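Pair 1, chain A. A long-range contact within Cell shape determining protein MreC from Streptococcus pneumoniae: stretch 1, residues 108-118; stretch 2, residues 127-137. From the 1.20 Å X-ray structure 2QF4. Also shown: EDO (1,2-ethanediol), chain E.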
# COMPACT_ATOMS: atom_id res chain seq x y z
N ASP A 108 20.55 8.29 -4.05
CA ASP A 108 19.87 9.49 -3.63
C ASP A 108 18.36 9.32 -3.84
O ASP A 108 17.90 8.69 -4.78
CB ASP A 108 20.34 10.71 -4.43
CG ASP A 108 21.76 11.12 -4.14
OD1 ASP A 108 22.41 10.61 -3.20
OD2 ASP A 108 22.23 12.00 -4.89
N ILE A 109 17.60 9.92 -2.92
CA ILE A 109 16.15 9.94 -2.99
C ILE A 109 15.75 11.37 -2.68
O ILE A 109 16.26 11.95 -1.73
CB ILE A 109 15.53 8.94 -1.98
CG1 ILE A 109 15.82 7.49 -2.39
CG2 ILE A 109 14.00 9.15 -1.85
CD1 ILE A 109 15.43 6.48 -1.32
N SER A 110 14.90 11.95 -3.52
CA SER A 110 14.57 13.38 -3.45
C SER A 110 13.09 13.59 -3.27
O SER A 110 12.26 12.83 -3.79
CB SER A 110 14.97 14.03 -4.77
OG SER A 110 16.35 13.91 -5.05
N ALA A 111 12.76 14.71 -2.66
CA ALA A 111 11.38 15.14 -2.58
C ALA A 111 10.75 15.14 -3.98
O ALA A 111 11.37 15.62 -4.95
CB ALA A 111 11.33 16.53 -1.95
N GLY A 112 9.54 14.63 -4.10
CA GLY A 112 8.84 14.53 -5.37
C GLY A 112 9.01 13.21 -6.08
O GLY A 112 8.21 12.91 -6.98
N ASP A 113 9.99 12.39 -5.71
CA ASP A 113 10.17 11.11 -6.39
C ASP A 113 8.89 10.28 -6.22
O ASP A 113 8.29 10.22 -5.13
CB ASP A 113 11.37 10.35 -5.86
CG ASP A 113 12.72 10.92 -6.30
OD1 ASP A 113 12.77 11.76 -7.22
OD2 ASP A 113 13.74 10.46 -5.73
N LYS A 114 8.48 9.62 -7.28
CA LYS A 114 7.23 8.89 -7.26
C LYS A 114 7.37 7.52 -6.63
O LYS A 114 8.32 6.78 -6.88
CB LYS A 114 6.67 8.73 -8.68
CG LYS A 114 6.32 10.07 -9.34
CD LYS A 114 5.15 10.76 -8.67
CE LYS A 114 4.51 11.85 -9.56
NZ LYS A 114 5.47 12.88 -10.03
N VAL A 115 6.36 7.15 -5.83
CA VAL A 115 6.31 5.90 -5.12
C VAL A 115 5.11 5.11 -5.60
O VAL A 115 4.00 5.66 -5.67
CB VAL A 115 6.21 6.12 -3.58
CG1 VAL A 115 6.31 4.82 -2.82
CG2 VAL A 115 7.26 7.10 -3.13
N THR A 116 5.35 3.87 -5.97
CA THR A 116 4.32 2.96 -6.46
C THR A 116 4.51 1.61 -5.77
O THR A 116 5.51 1.37 -5.10
CB THR A 116 4.40 2.80 -8.01
OG1 THR A 116 5.71 2.34 -8.35
CG2 THR A 116 4.09 4.10 -8.68
N THR A 117 3.54 0.70 -5.91
CA THR A 117 3.73 -0.62 -5.33
C THR A 117 4.82 -1.36 -6.12
O THR A 117 5.01 -1.16 -7.31
CB THR A 117 2.45 -1.40 -5.24
OG1 THR A 117 1.84 -1.52 -6.55
CG2 THR A 117 1.47 -0.74 -4.25
N GLY A 118 5.57 -2.18 -5.41
CA GLY A 118 6.70 -2.89 -5.97
C GLY A 118 6.45 -4.26 -6.52
O GLY A 118 7.20 -4.76 -7.35
N ASP A 127 3.11 -1.26 -9.42
CA ASP A 127 2.81 -0.07 -10.22
C ASP A 127 1.55 0.68 -9.82
O ASP A 127 1.18 1.64 -10.47
CB ASP A 127 2.80 -0.40 -11.74
CG ASP A 127 4.11 -1.01 -12.20
OD1 ASP A 127 5.18 -0.61 -11.76
OD2 ASP A 127 4.07 -1.95 -13.03
N ILE A 128 0.93 0.33 -8.71
CA ILE A 128 -0.19 1.09 -8.21
C ILE A 128 0.37 2.37 -7.56
O ILE A 128 1.29 2.29 -6.74
CB ILE A 128 -0.97 0.31 -7.15
CG1 ILE A 128 -1.55 -0.97 -7.73
CG2 ILE A 128 -2.07 1.19 -6.54
CD1 ILE A 128 -2.08 -1.94 -6.66
N PRO A 129 -0.15 3.56 -7.91
CA PRO A 129 0.34 4.79 -7.27
C PRO A 129 0.17 4.74 -5.76
O PRO A 129 -0.90 4.40 -5.27
CB PRO A 129 -0.52 5.90 -7.91
CG PRO A 129 -0.92 5.31 -9.22
CD PRO A 129 -1.16 3.87 -8.94
N VAL A 130 1.21 5.19 -5.05
CA VAL A 130 1.19 5.33 -3.58
C VAL A 130 1.29 6.79 -3.16
O VAL A 130 0.46 7.25 -2.37
CB VAL A 130 2.32 4.50 -2.95
CG1 VAL A 130 2.35 4.67 -1.43
CG2 VAL A 130 2.11 3.03 -3.28
N GLY A 131 2.26 7.51 -3.69
CA GLY A 131 2.45 8.90 -3.33
C GLY A 131 3.76 9.42 -3.83
O GLY A 131 4.33 8.88 -4.77
N GLU A 132 4.23 10.48 -3.18
CA GLU A 132 5.49 11.10 -3.55
C GLU A 132 6.34 11.28 -2.32
O GLU A 132 5.83 11.53 -1.22
CB GLU A 132 5.30 12.42 -4.26
CG GLU A 132 4.72 13.50 -3.45
CD GLU A 132 4.58 14.81 -4.23
OE1 GLU A 132 5.18 14.94 -5.32
OE2 GLU A 132 3.85 15.69 -3.71
N VAL A 133 7.66 11.16 -2.50
CA VAL A 133 8.58 11.31 -1.41
C VAL A 133 8.52 12.71 -0.83
O VAL A 133 8.50 13.71 -1.57
CB VAL A 133 10.03 11.00 -1.88
CG1 VAL A 133 11.03 11.38 -0.82
CG2 VAL A 133 10.14 9.52 -2.27
N VAL A 134 8.49 12.80 0.48
CA VAL A 134 8.74 14.03 1.23
C VAL A 134 10.23 14.16 1.52
O VAL A 134 10.87 15.12 1.09
CB VAL A 134 7.88 14.08 2.51
CG1 VAL A 134 8.26 15.26 3.40
CG2 VAL A 134 6.41 14.14 2.14
N ALA A 135 10.79 13.21 2.25
CA ALA A 135 12.20 13.27 2.67
C ALA A 135 12.69 11.92 3.11
O ALA A 135 11.92 10.97 3.18
CB ALA A 135 12.38 14.31 3.81
N THR A 136 13.98 11.85 3.38
CA THR A 136 14.55 10.70 4.04
C THR A 136 15.07 11.09 5.41
O THR A 136 15.41 12.24 5.67
CB THR A 136 15.69 10.06 3.23
OG1 THR A 136 16.80 10.95 3.19
CG2 THR A 136 15.26 9.72 1.82
N THR A 137 15.14 10.12 6.30
CA THR A 137 15.73 10.33 7.61
C THR A 137 16.56 9.10 7.93
O THR A 137 16.56 8.07 7.22
CB THR A 137 14.68 10.68 8.70
OG1 THR A 137 15.35 11.17 9.86
CG2 THR A 137 13.81 9.49 9.06
C1 EDO E . -1.86 -0.20 -12.25
O1 EDO E . -1.77 0.98 -11.45
C2 EDO E . -1.11 -1.33 -11.56
O2 EDO E . -2.00 -2.43 -11.38
O HOH W 1 5.95 14.04 -7.91
O HOH W 2 5.47 2.04 -11.25

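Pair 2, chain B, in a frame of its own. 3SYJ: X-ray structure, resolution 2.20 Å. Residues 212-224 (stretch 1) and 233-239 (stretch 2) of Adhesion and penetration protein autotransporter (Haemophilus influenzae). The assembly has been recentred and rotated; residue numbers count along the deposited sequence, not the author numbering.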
# COMPACT_ATOMS: atom_id res chain seq x y z
N ALA B 212 37.92 52.28 -20.90
CA ALA B 212 39.08 53.15 -20.75
C ALA B 212 38.85 54.08 -19.57
O ALA B 212 37.72 54.39 -19.23
CB ALA B 212 39.30 53.96 -22.02
N GLY B 213 39.94 54.53 -18.97
CA GLY B 213 39.85 55.42 -17.82
C GLY B 213 39.77 56.87 -18.26
O GLY B 213 40.00 57.18 -19.42
N SER B 214 39.44 57.74 -17.32
CA SER B 214 39.33 59.17 -17.58
C SER B 214 39.73 59.95 -16.33
O SER B 214 40.27 59.38 -15.39
CB SER B 214 37.91 59.52 -18.01
OG SER B 214 36.97 58.86 -17.19
N LYS B 215 39.47 61.26 -16.32
CA LYS B 215 39.78 62.05 -15.13
C LYS B 215 39.08 61.46 -13.92
O LYS B 215 37.86 61.30 -13.91
CB LYS B 215 39.37 63.51 -15.30
CG LYS B 215 40.39 64.36 -16.02
CD LYS B 215 39.79 65.68 -16.46
CE LYS B 215 40.64 66.34 -17.54
NZ LYS B 215 39.91 67.43 -18.24
N GLY B 216 39.87 61.14 -12.89
CA GLY B 216 39.33 60.58 -11.66
C GLY B 216 39.63 59.10 -11.52
O GLY B 216 39.45 58.52 -10.46
N ASP B 217 40.10 58.50 -12.61
CA ASP B 217 40.42 57.09 -12.63
C ASP B 217 41.88 56.86 -12.27
O ASP B 217 42.31 55.71 -12.14
CB ASP B 217 40.12 56.48 -14.00
CG ASP B 217 38.64 56.13 -14.17
OD1 ASP B 217 38.10 55.40 -13.31
OD2 ASP B 217 38.03 56.58 -15.16
N SER B 218 42.65 57.94 -12.13
CA SER B 218 44.06 57.83 -11.76
C SER B 218 44.19 57.08 -10.44
O SER B 218 43.49 57.39 -9.48
CB SER B 218 44.73 59.20 -11.64
OG SER B 218 44.84 59.84 -12.89
N GLY B 219 45.08 56.10 -10.40
CA GLY B 219 45.26 55.31 -9.20
C GLY B 219 44.47 54.02 -9.23
O GLY B 219 44.87 53.03 -8.62
N SER B 220 43.34 54.03 -9.94
CA SER B 220 42.49 52.84 -10.06
C SER B 220 43.31 51.66 -10.58
O SER B 220 44.27 51.86 -11.33
CB SER B 220 41.29 53.11 -10.98
OG SER B 220 41.67 53.04 -12.34
N PRO B 221 42.93 50.44 -10.19
CA PRO B 221 43.75 49.25 -10.44
C PRO B 221 43.45 48.58 -11.77
O PRO B 221 42.34 48.65 -12.29
CB PRO B 221 43.33 48.30 -9.32
CG PRO B 221 42.07 48.88 -8.72
CD PRO B 221 41.68 50.09 -9.50
N MET B 222 44.45 47.88 -12.29
CA MET B 222 44.29 47.09 -13.49
C MET B 222 44.82 45.71 -13.14
O MET B 222 45.89 45.59 -12.53
CB MET B 222 45.07 47.76 -14.63
CG MET B 222 45.15 47.00 -15.93
SD MET B 222 46.76 46.24 -16.19
CE MET B 222 46.34 44.56 -15.83
N PHE B 223 44.06 44.67 -13.48
CA PHE B 223 44.37 43.31 -13.05
C PHE B 223 44.64 42.41 -14.24
O PHE B 223 44.05 42.58 -15.30
CB PHE B 223 43.20 42.73 -12.26
CG PHE B 223 42.81 43.54 -11.07
CD1 PHE B 223 43.34 43.25 -9.82
CD2 PHE B 223 41.92 44.59 -11.19
CE1 PHE B 223 42.98 44.00 -8.70
CE2 PHE B 223 41.55 45.34 -10.08
CZ PHE B 223 42.09 45.04 -8.83
N ILE B 224 45.52 41.43 -14.06
CA ILE B 224 45.81 40.49 -15.13
C ILE B 224 45.68 39.06 -14.63
O ILE B 224 46.04 38.76 -13.48
CB ILE B 224 47.20 40.76 -15.77
CG1 ILE B 224 47.32 40.07 -17.14
CG2 ILE B 224 48.34 40.37 -14.82
CD1 ILE B 224 48.55 40.47 -17.92
N LEU B 233 45.95 38.70 -10.54
CA LEU B 233 46.99 39.49 -9.88
C LEU B 233 46.74 40.93 -10.23
O LEU B 233 46.23 41.22 -11.32
CB LEU B 233 48.37 39.09 -10.40
CG LEU B 233 48.84 37.67 -10.10
CD1 LEU B 233 49.87 37.20 -11.11
CD2 LEU B 233 49.42 37.61 -8.71
N ILE B 234 47.06 41.85 -9.33
CA ILE B 234 47.04 43.24 -9.73
C ILE B 234 48.30 43.47 -10.55
O ILE B 234 49.39 43.05 -10.16
CB ILE B 234 46.93 44.24 -8.55
CG1 ILE B 234 46.97 45.67 -9.11
CG2 ILE B 234 48.03 44.03 -7.53
CD1 ILE B 234 46.57 46.74 -8.14
N ASN B 235 48.14 44.11 -11.71
CA ASN B 235 49.26 44.29 -12.63
C ASN B 235 49.77 45.72 -12.65
O ASN B 235 50.95 45.97 -12.80
CB ASN B 235 48.88 43.83 -14.04
CG ASN B 235 50.04 43.87 -15.02
OD1 ASN B 235 51.20 43.67 -14.65
ND2 ASN B 235 49.72 44.12 -16.28
N GLY B 236 48.86 46.68 -12.50
CA GLY B 236 49.27 48.07 -12.54
C GLY B 236 48.22 49.02 -12.03
O GLY B 236 47.09 48.62 -11.72
N ILE B 237 48.59 50.29 -11.95
CA ILE B 237 47.65 51.33 -11.53
C ILE B 237 47.55 52.41 -12.61
O ILE B 237 48.56 52.80 -13.21
CB ILE B 237 48.08 51.95 -10.20
CG1 ILE B 237 49.53 52.44 -10.29
CG2 ILE B 237 47.93 50.91 -9.08
CD1 ILE B 237 49.98 53.19 -9.05
N LEU B 238 46.33 52.88 -12.86
CA LEU B 238 46.11 53.82 -13.95
C LEU B 238 46.77 55.15 -13.65
O LEU B 238 46.56 55.74 -12.59
CB LEU B 238 44.62 53.99 -14.26
CG LEU B 238 44.27 54.77 -15.54
CD1 LEU B 238 42.99 54.28 -16.20
CD2 LEU B 238 44.17 56.25 -15.24
N ARG B 239 47.58 55.62 -14.59
CA ARG B 239 48.19 56.94 -14.50
C ARG B 239 47.92 57.75 -15.77
O ARG B 239 47.27 58.79 -15.72
CB ARG B 239 49.69 56.84 -14.27
CG ARG B 239 50.41 58.10 -14.68
CD ARG B 239 51.72 58.25 -13.97
NE ARG B 239 51.95 59.64 -13.60
CZ ARG B 239 52.65 60.50 -14.33
NH1 ARG B 239 53.18 60.10 -15.48
NH2 ARG B 239 52.81 61.75 -13.91

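The sharpest difference between the two contacts lies on the side of the sheet where Lys114(A) and Glu132(A) of pair 1 match Pro221(B) and Ile237(B) of pair 2. In pair 1 this side is polar and linked through solvent: water 1 accepts a hydrogen bond from Lys114(A) NZ (2.5 Å) and donates to Glu132(A) OE1 (2.8 Å) and Gly112(A) O (2.7 Å), so a lysine, a glutamate and a turn carbonyl are joined without direct contact between the two charged groups. In pair 2 the matching residues are buried and apolar, and Pro221(B) CB packs at 3.8 Å against Ile234(B) CD1, a residue that takes the place of the exposed Pro129(A).

Beneath these side chains the backbones are nearly the same, superposing with an RMSD of 0.6 Å over 14 residues. In each, two antiparallel strands cross at 135° and approach to 4.2 Å, and a type II turn, Ser110(A) to Asp113(A) or Asp217(B) to Ser220(B), leads into the first strand. The turn glycines Gly112(A) and Gly219(B) coincide within 0.2 Å; their backbone angles would jam a CB against the preceding carbonyl oxygen. Each glycine N donates to the opposing strand, Gly112(A) N to Val133(A) O at 2.9 Å and Gly219(B) N to Leu238(B) O at 2.7 Å. The return bonds run from Val133(A) N to Asp113(A) O (2.9 Å) and from Leu238(B) N to Ser220(B) O (2.8 Å), clamping the turn to the strand.

Both pairs then carry a bulge that shifts the register by one residue. A single carbonyl receives two amides: Val115(A) O from Val130(A) N (2.9 Å) and Gly131(A) N (3.2 Å), Met222(B) O from Asn235(B) N (2.8 Å) and Gly236(B) N (3.2 Å). Glycine occupies the second position in both cases.

The side chains around this frame differ. Val115(A) bridges two valines, with CG1 4.0 Å from Val130(A) CB and CG2 3.9 Å from Val133(A) CG2. Its counterpart Met222(B) instead brings CE to 3.2 Å from CB of Asn235(B), the residue matching Val130(A). At the position of Val133(A), Leu238(B) reaches back beneath the turn, its CD1 3.7 Å from Gly213(B) CA; a CB modelled on that glycine would clash with this methyl. Val133(A) is flanked instead by Ile109(A), whose CG2 lies 3.9 Å from Val133(A) CG1.

Beyond the bulge, Thr116(A) and Phe223(B) match. Thr116(A) OG1 and Asp127(A) OD1 share water 2, at 2.9 and 2.7 Å, whereas the Phe223(B) ring packs CD1 against Ile234(B) CB at 3.9 Å. At the next position, Thr117(A) N and Ile224(B) N make equivalent bonds, to Ile128(A) O (2.9 Å) and Leu233(B) O (2.8 Å), but the amide of the partner is met differently: Ile128(A) N donates to the side-chain Thr117(A) OG1 (3.0 Å), while Leu233(B) N donates to the backbone Ile224(B) O (2.9 Å).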